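Side-chain contacts in phycocyanobilin lyase subunit alpha (Nostoc sp. PCC 7120, PDB 5N3U), which probably acts together with CpcF as the lyase required to attach the bilin chromophore to the CpcA gene product, the phycocyanin alpha subunit: residues E62-R65 with Y71-R74; P147-L152 with Q179-R184; A133-V138 with L171-S176; I242-L247 with I266-L271. All coordinates share one frame; numbering follows the deposited sequence.

Contact 1. Residues E62-R65 with Y71-R74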
loop_
_atom_site.group_PDB
_atom_site.type_symbol
_atom_site.label_atom_id
_atom_site.label_comp_id
_atom_site.label_asym_id
_atom_site.label_seq_id
_atom_site.Cartn_x
_atom_site.Cartn_y
_atom_site.Cartn_z
ATOM N N GLU A 62 13.575 -6.072 29.781
ATOM C CA GLU A 62 13.347 -7.431 30.274
ATOM C C GLU A 62 11.872 -7.863 30.361
ATOM O O GLU A 62 11.659 -9.034 30.575
ATOM C CB GLU A 62 13.941 -7.600 31.697
ATOM C CG GLU A 62 15.400 -7.210 31.759
ATOM C CD GLU A 62 16.320 -8.317 31.263
ATOM O OE1 GLU A 62 15.852 -9.397 30.796
ATOM O OE2 GLU A 62 17.550 -8.128 31.352
ATOM N N ALA A 63 10.915 -6.962 30.239
ATOM C CA ALA A 63 9.433 -7.239 30.388
ATOM C C ALA A 63 8.880 -8.160 29.314
ATOM O O ALA A 63 8.051 -9.086 29.583
ATOM C CB ALA A 63 8.690 -5.939 30.336
ATOM N N ASP A 64 9.384 -7.983 28.089
ATOM C CA ASP A 64 8.785 -8.717 26.918
ATOM C C ASP A 64 9.735 -9.820 26.459
ATOM O O ASP A 64 10.924 -9.522 26.025
ATOM C CB ASP A 64 8.503 -7.716 25.770
ATOM C CG ASP A 64 7.558 -8.280 24.666
ATOM O OD1 ASP A 64 7.235 -9.480 24.747
ATOM O OD2 ASP A 64 7.108 -7.497 23.756
ATOM N N ARG A 65 9.256 -11.060 26.544
ATOM C CA ARG A 65 9.987 -12.223 26.094
ATOM C C ARG A 65 9.101 -13.087 25.225
ATOM O O ARG A 65 7.896 -13.158 25.468
ATOM C CB ARG A 65 10.484 -13.059 27.244
ATOM C CG ARG A 65 11.318 -12.333 28.278
ATOM C CD ARG A 65 12.639 -11.760 27.677
ATOM N NE ARG A 65 13.581 -12.758 27.238
ATOM C CZ ARG A 65 14.492 -13.341 28.029
ATOM N NH1 ARG A 65 14.560 -13.058 29.350
ATOM N NH2 ARG A 65 15.358 -14.195 27.493
ATOM N N TYR A 71 13.604 -11.412 22.697
ATOM C CA TYR A 71 13.310 -10.158 23.297
ATOM C C TYR A 71 12.637 -9.262 22.254
ATOM O O TYR A 71 13.316 -8.460 21.608
ATOM C CB TYR A 71 14.618 -9.503 23.717
ATOM C CG TYR A 71 15.374 -10.152 24.868
ATOM C CD1 TYR A 71 16.326 -11.120 24.635
ATOM C CD2 TYR A 71 15.224 -9.668 26.194
ATOM C CE1 TYR A 71 17.067 -11.652 25.675
ATOM C CE2 TYR A 71 15.914 -10.207 27.243
ATOM C CZ TYR A 71 16.827 -11.186 26.981
ATOM O OH TYR A 71 17.507 -11.759 27.988
ATOM N N PRO A 72 11.302 -9.372 22.069
ATOM C CA PRO A 72 10.626 -8.584 21.011
ATOM C C PRO A 72 10.857 -7.074 21.040
ATOM O O PRO A 72 11.028 -6.459 20.025
ATOM C CB PRO A 72 9.139 -8.880 21.239
ATOM C CG PRO A 72 9.138 -10.240 21.844
ATOM C CD PRO A 72 10.374 -10.315 22.725
ATOM N N LEU A 73 10.797 -6.451 22.176
ATOM C CA LEU A 73 10.964 -5.016 22.164
ATOM C C LEU A 73 12.429 -4.668 21.856
ATOM O O LEU A 73 12.673 -3.639 21.247
ATOM C CB LEU A 73 10.505 -4.355 23.523
ATOM C CG LEU A 73 10.654 -2.849 23.591
ATOM C CD1 LEU A 73 9.743 -2.224 22.554
ATOM C CD2 LEU A 73 10.292 -2.229 25.009
ATOM N N ARG A 74 13.378 -5.473 22.294
ATOM C CA ARG A 74 14.770 -5.154 21.972
ATOM C C ARG A 74 14.971 -5.220 20.442
ATOM O O ARG A 74 15.622 -4.384 19.875
ATOM C CB ARG A 74 15.730 -6.105 22.609
ATOM C CG ARG A 74 15.848 -5.918 24.100
ATOM C CD ARG A 74 16.980 -6.768 24.626
ATOM N NE ARG A 74 16.886 -6.858 26.075
ATOM C CZ ARG A 74 17.838 -7.305 26.867
ATOM N NH1 ARG A 74 19.010 -7.682 26.364
ATOM N NH2 ARG A 74 17.606 -7.370 28.178
HETATM O O HOH W 1 12.108 -7.228 24.860
#

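Contact 2. Residues P147-L152 with Q179-R184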
loop_
_atom_site.group_PDB
_atom_site.type_symbol
_atom_site.label_atom_id
_atom_site.label_comp_id
_atom_site.label_asym_id
_atom_site.label_seq_id
_atom_site.Cartn_x
_atom_site.Cartn_y
_atom_site.Cartn_z
ATOM N N PRO A 147 24.022 -13.736 12.221
ATOM C CA PRO A 147 23.449 -13.014 11.098
ATOM C C PRO A 147 24.578 -12.600 10.168
ATOM O O PRO A 147 25.009 -11.430 10.125
ATOM C CB PRO A 147 22.769 -11.796 11.759
ATOM C CG PRO A 147 23.593 -11.540 12.967
ATOM C CD PRO A 147 23.997 -12.919 13.447
ATOM N N TYR A 148 25.110 -13.572 9.441
ATOM C CA TYR A 148 26.313 -13.287 8.626
ATOM C C TYR A 148 26.068 -12.247 7.574
ATOM O O TYR A 148 26.952 -11.388 7.325
ATOM C CB TYR A 148 26.833 -14.614 7.995
ATOM C CG TYR A 148 27.416 -15.573 9.047
ATOM C CD1 TYR A 148 28.619 -15.291 9.676
ATOM C CD2 TYR A 148 26.733 -16.704 9.421
ATOM C CE1 TYR A 148 29.170 -16.145 10.562
ATOM C CE2 TYR A 148 27.229 -17.543 10.381
ATOM C CZ TYR A 148 28.423 -17.284 10.950
ATOM O OH TYR A 148 28.959 -18.091 11.905
ATOM N N GLU A 149 24.922 -12.297 6.920
ATOM C CA GLU A 149 24.616 -11.330 5.925
ATOM C C GLU A 149 24.797 -9.900 6.421
ATOM O O GLU A 149 25.504 -9.092 5.818
ATOM C CB GLU A 149 23.206 -11.576 5.375
ATOM C CG GLU A 149 22.703 -10.568 4.322
ATOM C CD GLU A 149 21.333 -10.962 3.688
ATOM O OE1 GLU A 149 20.701 -11.939 4.135
ATOM O OE2 GLU A 149 20.924 -10.373 2.650
ATOM N N ALA A 150 24.110 -9.568 7.523
ATOM C CA ALA A 150 24.174 -8.217 8.107
ATOM C C ALA A 150 25.506 -7.914 8.641
ATOM O O ALA A 150 25.976 -6.790 8.502
ATOM C CB ALA A 150 23.140 -8.153 9.226
ATOM N N VAL A 151 26.204 -8.865 9.212
ATOM C CA VAL A 151 27.520 -8.597 9.779
ATOM C C VAL A 151 28.539 -8.233 8.677
ATOM O O VAL A 151 29.362 -7.298 8.804
ATOM C CB VAL A 151 28.061 -9.801 10.589
ATOM C CG1 VAL A 151 29.554 -9.716 10.850
ATOM C CG2 VAL A 151 27.264 -9.958 11.914
ATOM N N LEU A 152 28.502 -9.007 7.621
ATOM C CA LEU A 152 29.428 -8.754 6.499
ATOM C C LEU A 152 29.089 -7.383 5.867
ATOM O O LEU A 152 29.963 -6.608 5.592
ATOM C CB LEU A 152 29.249 -9.839 5.443
ATOM C CG LEU A 152 29.836 -11.211 5.871
ATOM C CD1 LEU A 152 29.268 -12.310 5.037
ATOM C CD2 LEU A 152 31.354 -11.202 5.993
ATOM N N GLN A 179 26.916 -15.097 0.322
ATOM C CA GLN A 179 27.935 -14.807 -0.702
ATOM C C GLN A 179 27.791 -13.419 -1.285
ATOM O O GLN A 179 28.809 -12.761 -1.564
ATOM C CB GLN A 179 27.816 -15.817 -1.838
ATOM C CG GLN A 179 28.133 -17.189 -1.403
ATOM C CD GLN A 179 27.939 -18.188 -2.530
ATOM O OE1 GLN A 179 26.856 -18.339 -3.080
ATOM N NE2 GLN A 179 28.996 -18.866 -2.857
ATOM N N CYS A 180 26.559 -12.988 -1.482
ATOM C CA CYS A 180 26.266 -11.655 -1.991
ATOM C C CYS A 180 26.756 -10.572 -1.051
ATOM O O CYS A 180 27.384 -9.571 -1.466
ATOM C CB CYS A 180 24.780 -11.557 -2.232
ATOM S SG CYS A 180 24.201 -10.084 -3.069
ATOM N N ALA A 181 26.473 -10.754 0.263
ATOM C CA ALA A 181 26.980 -9.837 1.230
ATOM C C ALA A 181 28.501 -9.762 1.268
ATOM O O ALA A 181 29.071 -8.659 1.451
ATOM C CB ALA A 181 26.382 -10.186 2.557
ATOM N N ALA A 182 29.189 -10.931 1.148
ATOM C CA ALA A 182 30.629 -10.981 1.138
ATOM C C ALA A 182 31.155 -10.258 -0.133
ATOM O O ALA A 182 32.112 -9.504 -0.046
ATOM C CB ALA A 182 31.115 -12.413 1.163
ATOM N N ALA A 183 30.448 -10.404 -1.251
ATOM C CA ALA A 183 30.826 -9.651 -2.495
ATOM C C ALA A 183 30.721 -8.188 -2.332
ATOM O O ALA A 183 31.633 -7.415 -2.610
ATOM C CB ALA A 183 30.003 -10.110 -3.635
ATOM N N ARG A 184 29.626 -7.761 -1.705
ATOM C CA ARG A 184 29.525 -6.362 -1.360
ATOM C C ARG A 184 30.535 -5.814 -0.473
ATOM O O ARG A 184 31.130 -4.742 -0.727
ATOM C CB ARG A 184 28.116 -6.088 -0.776
ATOM C CG ARG A 184 27.901 -4.678 -0.326
ATOM C CD ARG A 184 26.732 -4.798 0.619
ATOM N NE ARG A 184 25.939 -3.631 0.995
ATOM C CZ ARG A 184 26.220 -2.748 1.917
ATOM N NH1 ARG A 184 27.422 -2.693 2.561
ATOM N NH2 ARG A 184 25.275 -1.831 2.135
#

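Contact 3. Residues A133-V138 with L171-S176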
loop_
_atom_site.group_PDB
_atom_site.type_symbol
_atom_site.label_atom_id
_atom_site.label_comp_id
_atom_site.label_asym_id
_atom_site.label_seq_id
_atom_site.Cartn_x
_atom_site.Cartn_y
_atom_site.Cartn_z
ATOM N N ALA A 133 33.568 -22.389 8.102
ATOM C CA ALA A 133 33.335 -23.753 8.610
ATOM C C ALA A 133 32.338 -23.739 9.738
ATOM O O ALA A 133 31.577 -24.644 9.839
ATOM C CB ALA A 133 34.641 -24.372 9.114
ATOM N N GLN A 134 32.331 -22.701 10.568
ATOM C CA GLN A 134 31.397 -22.648 11.715
ATOM C C GLN A 134 30.107 -21.966 11.390
ATOM O O GLN A 134 29.256 -21.870 12.258
ATOM C CB GLN A 134 32.067 -21.973 12.890
ATOM C CG GLN A 134 33.340 -22.779 13.257
ATOM C CD GLN A 134 33.695 -22.805 14.728
ATOM O OE1 GLN A 134 33.043 -22.180 15.583
ATOM N NE2 GLN A 134 34.757 -23.503 15.020
ATOM N N ALA A 135 29.931 -21.520 10.134
ATOM C CA ALA A 135 28.792 -20.704 9.740
ATOM C C ALA A 135 27.650 -21.588 9.292
ATOM O O ALA A 135 27.179 -21.513 8.147
ATOM C CB ALA A 135 29.193 -19.696 8.686
ATOM N N VAL A 136 27.143 -22.397 10.250
ATOM C CA VAL A 136 26.188 -23.445 9.967
ATOM C C VAL A 136 24.799 -23.052 10.444
ATOM O O VAL A 136 24.560 -21.952 11.057
ATOM C CB VAL A 136 26.605 -24.826 10.639
ATOM C CG1 VAL A 136 27.972 -25.308 10.161
ATOM C CG2 VAL A 136 26.626 -24.758 12.148
ATOM N N GLN A 137 23.856 -23.924 10.129
ATOM C CA GLN A 137 22.489 -23.747 10.541
ATOM C C GLN A 137 22.169 -24.791 11.592
ATOM O O GLN A 137 22.338 -25.991 11.308
ATOM C CB GLN A 137 21.641 -23.993 9.337
ATOM C CG GLN A 137 20.165 -23.875 9.627
ATOM C CD GLN A 137 19.379 -23.479 8.433
ATOM O OE1 GLN A 137 19.916 -23.105 7.411
ATOM N NE2 GLN A 137 18.089 -23.485 8.581
ATOM N N VAL A 138 21.687 -24.376 12.758
ATOM C CA VAL A 138 21.238 -25.367 13.817
ATOM C C VAL A 138 19.875 -25.945 13.481
ATOM O O VAL A 138 19.008 -25.249 12.953
ATOM C CB VAL A 138 21.122 -24.691 15.183
ATOM C CG1 VAL A 138 20.395 -25.535 16.228
ATOM C CG2 VAL A 138 22.511 -24.355 15.676
ATOM N N LEU A 171 32.878 -15.582 0.517
ATOM C CA LEU A 171 32.401 -15.648 -0.852
ATOM C C LEU A 171 32.033 -17.068 -1.292
ATOM O O LEU A 171 31.345 -17.198 -2.322
ATOM C CB LEU A 171 33.451 -15.095 -1.831
ATOM C CG LEU A 171 33.775 -13.615 -1.752
ATOM C CD1 LEU A 171 35.183 -13.325 -2.302
ATOM C CD2 LEU A 171 32.715 -12.762 -2.494
ATOM N N GLU A 172 32.566 -18.099 -0.606
ATOM C CA GLU A 172 32.238 -19.543 -0.871
ATOM C C GLU A 172 31.288 -20.155 0.133
ATOM O O GLU A 172 31.068 -21.348 0.147
ATOM C CB GLU A 172 33.574 -20.390 -0.996
ATOM C CG GLU A 172 34.415 -19.761 -2.119
ATOM C CD GLU A 172 35.665 -20.552 -2.551
ATOM O OE1 GLU A 172 36.170 -21.315 -1.690
ATOM O OE2 GLU A 172 36.168 -20.370 -3.719
ATOM N N HIS A 173 30.642 -19.313 0.941
ATOM C CA HIS A 173 29.615 -19.851 1.833
ATOM C C HIS A 173 28.517 -20.516 0.994
ATOM O O HIS A 173 28.165 -20.036 -0.076
ATOM C CB HIS A 173 29.029 -18.708 2.704
ATOM C CG HIS A 173 28.237 -19.218 3.863
ATOM N ND1 HIS A 173 26.952 -19.643 3.723
ATOM C CD2 HIS A 173 28.560 -19.412 5.144
ATOM C CE1 HIS A 173 26.503 -20.114 4.879
ATOM N NE2 HIS A 173 27.471 -19.968 5.752
ATOM N N PRO A 174 27.926 -21.608 1.480
ATOM C CA PRO A 174 26.863 -22.301 0.739
ATOM C C PRO A 174 25.576 -21.498 0.498
ATOM O O PRO A 174 24.884 -21.751 -0.433
ATOM C CB PRO A 174 26.474 -23.454 1.666
ATOM C CG PRO A 174 27.526 -23.583 2.697
ATOM C CD PRO A 174 28.381 -22.367 2.674
ATOM N N VAL A 175 25.242 -20.562 1.388
ATOM C CA VAL A 175 24.093 -19.678 1.254
ATOM C C VAL A 175 24.290 -18.466 0.355
ATOM O O VAL A 175 25.150 -17.648 0.579
ATOM C CB VAL A 175 23.543 -19.237 2.665
ATOM C CG1 VAL A 175 22.369 -18.252 2.516
ATOM C CG2 VAL A 175 23.165 -20.491 3.482
ATOM N N SER A 176 23.416 -18.338 -0.636
ATOM C CA SER A 176 23.570 -17.319 -1.685
ATOM C C SER A 176 23.561 -15.898 -1.143
ATOM O O SER A 176 24.326 -15.091 -1.593
ATOM C CB SER A 176 22.408 -17.387 -2.709
ATOM O OG SER A 176 22.715 -18.391 -3.593
#

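Contact 4. Residues I242-L247 with I266-L271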
loop_
_atom_site.group_PDB
_atom_site.type_symbol
_atom_site.label_atom_id
_atom_site.label_comp_id
_atom_site.label_asym_id
_atom_site.label_seq_id
_atom_site.Cartn_x
_atom_site.Cartn_y
_atom_site.Cartn_z
ATOM N N ILE A 242 16.935 3.314 -6.610
ATOM C CA ILE A 242 17.854 3.444 -5.455
ATOM C C ILE A 242 19.276 3.048 -5.842
ATOM O O ILE A 242 20.211 3.672 -5.414
ATOM C CB ILE A 242 17.420 2.535 -4.265
ATOM C CG1 ILE A 242 16.140 3.027 -3.679
ATOM C CG2 ILE A 242 18.486 2.508 -3.173
ATOM C CD1 ILE A 242 16.291 4.409 -3.106
ATOM N N ALA A 243 19.399 2.006 -6.636
ATOM C CA ALA A 243 20.726 1.582 -7.106
ATOM C C ALA A 243 21.368 2.665 -7.955
ATOM O O ALA A 243 22.486 3.117 -7.665
ATOM C CB ALA A 243 20.560 0.312 -7.864
ATOM N N LEU A 244 20.602 3.211 -8.904
ATOM C CA LEU A 244 21.108 4.310 -9.763
ATOM C C LEU A 244 21.448 5.522 -9.002
ATOM O O LEU A 244 22.454 6.168 -9.222
ATOM C CB LEU A 244 20.167 4.584 -10.964
ATOM C CG LEU A 244 20.036 3.415 -11.912
ATOM C CD1 LEU A 244 18.893 3.501 -12.950
ATOM C CD2 LEU A 244 21.386 3.242 -12.656
ATOM N N LYS A 245 20.661 5.826 -7.998
ATOM C CA LYS A 245 20.975 6.949 -7.180
ATOM C C LYS A 245 22.336 6.799 -6.519
ATOM O O LYS A 245 23.038 7.782 -6.326
ATOM C CB LYS A 245 19.956 7.001 -6.036
ATOM C CG LYS A 245 20.231 8.025 -5.019
ATOM C CD LYS A 245 19.238 7.837 -3.894
ATOM C CE LYS A 245 19.139 9.059 -3.045
ATOM N NZ LYS A 245 20.195 9.007 -2.031
ATOM N N GLY A 246 22.658 5.597 -6.071
ATOM C CA GLY A 246 23.968 5.392 -5.411
ATOM C C GLY A 246 25.082 5.526 -6.439
ATOM O O GLY A 246 26.122 6.107 -6.210
ATOM N N LEU A 247 24.851 5.051 -7.614
ATOM C CA LEU A 247 25.832 5.260 -8.674
ATOM C C LEU A 247 26.048 6.757 -8.965
ATOM O O LEU A 247 27.182 7.244 -9.078
ATOM C CB LEU A 247 25.405 4.523 -9.917
ATOM C CG LEU A 247 25.969 3.158 -10.126
ATOM C CD1 LEU A 247 25.487 2.160 -9.098
ATOM C CD2 LEU A 247 25.587 2.624 -11.491
ATOM N N ILE A 266 25.319 12.213 -16.178
ATOM C CA ILE A 266 24.239 12.353 -17.108
ATOM C C ILE A 266 23.775 11.036 -17.582
ATOM O O ILE A 266 22.570 10.801 -17.711
ATOM C CB ILE A 266 24.655 13.201 -18.355
ATOM C CG1 ILE A 266 24.779 14.650 -17.927
ATOM C CG2 ILE A 266 23.633 13.153 -19.459
ATOM C CD1 ILE A 266 25.702 15.506 -18.812
ATOM N N ARG A 267 24.704 10.171 -17.916
ATOM C CA ARG A 267 24.346 8.829 -18.373
ATOM C C ARG A 267 23.430 8.092 -17.340
ATOM O O ARG A 267 22.453 7.439 -17.709
ATOM C CB ARG A 267 25.639 8.028 -18.518
ATOM C CG ARG A 267 25.503 6.534 -18.769
ATOM C CD ARG A 267 26.867 5.944 -18.394
ATOM N NE ARG A 267 26.925 4.494 -18.470
ATOM C CZ ARG A 267 27.961 3.787 -18.008
ATOM N NH1 ARG A 267 29.012 4.397 -17.455
ATOM N NH2 ARG A 267 27.920 2.470 -18.047
ATOM N N VAL A 268 23.816 8.179 -16.097
ATOM C CA VAL A 268 23.034 7.556 -15.002
ATOM C C VAL A 268 21.625 8.260 -14.880
ATOM O O VAL A 268 20.639 7.576 -14.797
ATOM C CB VAL A 268 23.819 7.671 -13.698
ATOM C CG1 VAL A 268 22.975 7.254 -12.482
ATOM C CG2 VAL A 268 25.103 6.826 -13.781
ATOM N N MET A 269 21.584 9.598 -14.942
ATOM C CA MET A 269 20.310 10.349 -14.847
ATOM C C MET A 269 19.381 10.012 -15.951
ATOM O O MET A 269 18.187 9.871 -15.733
ATOM C CB MET A 269 20.548 11.835 -14.753
ATOM C CG MET A 269 21.080 12.212 -13.445
ATOM S SD MET A 269 21.264 13.903 -12.903
ATOM C CE MET A 269 22.673 14.402 -13.916
ATOM N N ASN A 270 19.916 9.800 -17.147
ATOM C CA ASN A 270 19.111 9.437 -18.271
ATOM C C ASN A 270 18.483 8.085 -18.086
ATOM O O ASN A 270 17.339 7.804 -18.551
ATOM C CB ASN A 270 19.931 9.446 -19.591
ATOM C CG ASN A 270 20.367 10.878 -20.029
ATOM O OD1 ASN A 270 19.766 11.863 -19.673
ATOM N ND2 ASN A 270 21.410 10.963 -20.838
ATOM N N LEU A 271 19.225 7.178 -17.442
ATOM C CA LEU A 271 18.629 5.871 -17.163
ATOM C C LEU A 271 17.497 6.041 -16.060
ATOM O O LEU A 271 16.476 5.417 -16.152
ATOM C CB LEU A 271 19.676 4.896 -16.675
ATOM C CG LEU A 271 20.706 4.516 -17.733
ATOM C CD1 LEU A 271 21.908 3.850 -17.057
ATOM C CD2 LEU A 271 20.055 3.632 -18.781
#

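Contact 1. Residues E62-R65 with Y71-R74
Arg65 and Tyr71 make the main contact, a cation-pi stack. The guanidinium lies flat over one face of the ring, with centres 3.8 Å apart and planes only 6° from parallel. Arg65 reaches this place by folding back at chi2 and chi3, near -60° each, and its chain runs alongside the tyrosine. Tyr71 OH sits over the guanidinium face, 3.3 Å from Arg65 NH2, too poorly angled for a hydrogen bond. Arg65 NH2 and NE hydrogen-bond instead to the carbonyls of Gly69 and Gly70. On the other face of the ring, Arg74 NH1 hovers toward the rim. In place of Tyr71, an alanine would probably leave the Arg65 guanidinium without its stacking surface and open a gap between the two arginines.

Glu62 supplies the opposite charge. Its OE2 meets the edge of the Arg74 guanidinium in a salt bridge, 3.3 Å from NH2. Its OE1 lies in the Tyr71 ring plane, 3.6 Å from CE2. Arg74 NE bonds to the carbonyl of Asp61.

Asp64 packs on Pro72, with OD2 3.5 Å from Pro72 CB. Its OD1 forms a salt bridge with Lys137 of the CpcF chain. A water donates to Asp64 O at 2.8 Å and weakly accepts from Arg74 N.

Tyr71 is the N-cap of helix 72-83, in the HEAT-repeat region. The contact thus holds the preceding loop to the start of this helix by charge and pi stacking. Glu62 is likely to offset part of the positive charge of the two arginines.

Contact 2. Residues P147-L152 with Q179-R184
Ala181 presses its CB against the backbone of Glu149, 3.5 Å from Glu149 O. The small methyl group allows close approach. The axes of segments 148-152 and 179-184 come within 8.4 Å and run parallel, at 3°. Such side-by-side parallel helices are a familiar feature of HEAT-repeat solenoids.

Glu149 has CG anti to its backbone N (chi1 178°), and the chain stays extended beyond. Its CG lies 4.1 Å from Ala181 CB. The aliphatic part therefore lines the interface, while the carboxylate travels on to a salt bridge with Arg177.

Leu152 points its CB toward the other helix, 4.1 Å from Ala181 CB. Its CG stands beside the backbone N, and chi2 of 162° swings CD1 outward from the chain. CD1 ends beside Ala182, 4.3 Å from that residue's CB and 4.1 Å from its N. One leucine thus spans two successive alanines, with its CB on the first and its branch tip on the second.

No hydrogen bond crosses between these segments. They are held by van der Waals contact of methyl and methylene groups with each other and with the facing backbone, and the one charged side chain involved spends its charge on a neighbour outside them.

Contact 3. Residues A133-V138 with L171-S176
An inverse gamma turn centred on Ala135 presents its carbonyl to the ring of His173, which links two loops. His173 NE2 donates to Ala135 O at 2.9 Å, with an N-H...O angle of 153°. The donor lies in the carbonyl plane, on a lone pair, and the C=O...N angle is 140°. The oxygen is slightly out of the imidazole plane. Ala135 CB comes in at the ring edge as well, 3.4 Å from NE2 and 3.6 Å from CD2. The methyl group and the carbonyl oxygen of one residue thus meet the same end of the ring.

The other ring nitrogen works within its own loop. His173 ND1 accepts from Val175 N at 3.0 Å. With both nitrogens engaged, the ring is fixed in rotation, and the proton is placed on NE2. Val175 is the N-cap of helix 176-190, so the same histidine touches the start of a helix and the neighbouring loop. These are loops of the HEAT-repeat solenoid: residues 133-138 precede helix 148-157, and the loop at residues 171-176 leads from helix 164-167 into helix 176-190.

His173 has CG anti to the backbone N (chi1 -165°), which carries the imidazole across to the turn. Pro174 CD rests over one ring face, 3.2 Å above the plane and toward the rim. A leucine in place of His173 would probably leave the Ala135 carbonyl and the Val175 N-H without their partner and let the two loops drift apart. Leu144 and Val178 also pack on the histidine, and Phe170 touches Ala135.

Contact 4. Residues I242-L247 with I266-L271
Val268 pushes its CG1 methyl into the surface of the facing helix, between Leu244 and Leu247. This methyl is the main bump on its side. It lies 3.5 Å from Leu244 O, 4.2 Å from Leu244 CB and 4.5 Å from Leu247 CB. The hollow that takes it is therefore floored by a backbone carbonyl and flanked by two leucines one helical turn apart. Chi1 of 171° sets CG1 anti to the backbone N of Val268, and this branch is the one that meets the other helix.

The fit is reciprocal. Leu244 enters the opposing helix between Val268 and Leu271, again one turn apart. Its CB stays by Val268, while CD1 reaches on to Leu271 CB at 4.1 Å. With chi2 at 167°, Leu244 extends CD1 far enough to make that reach. The Leu244 and Leu271 side chains cross at about a right angle, so the leucine tip lies against the base of its partner. Leu247 takes a smaller share, through its CB.

The two segments run antiparallel, at 166°, with axes 9.6 Å apart at closest approach. No hydrogen bond joins them, and the side chains that interlock are apolar.

Helix 227-232 covers one side of the pair: Ile230 touches Leu244, and Ala227 touches both Leu247 and Leu271. Leu224 and Leu248 pack on Val268, and Leu275 packs on Leu244. Lys245 and Met269 point away from the contact and meet the CpcF chain, so helices 237-250 and 263-273 pack on each other and also line the subunit interface.

Contact 1 comes first along the chain. It closes a short loop of five residues ahead of helix 72-83. Contacts 3 and 2 follow and cross: 133-138 comes before 147-152, and 171-176 before 179-184. They tie two loops and the two helices that follow them, with centres 11 Å apart. They also touch directly, through Gln179 and Leu171 and through Tyr148 and Ala135. Contact 4 comes last. Its segments have 18 residues between them, and it closes the partly unmodelled loop 251-262 between helices 237-250 and 263-273. It stands about 41 Å from contact 1, centre to centre, on the opposite side of the chain's centre.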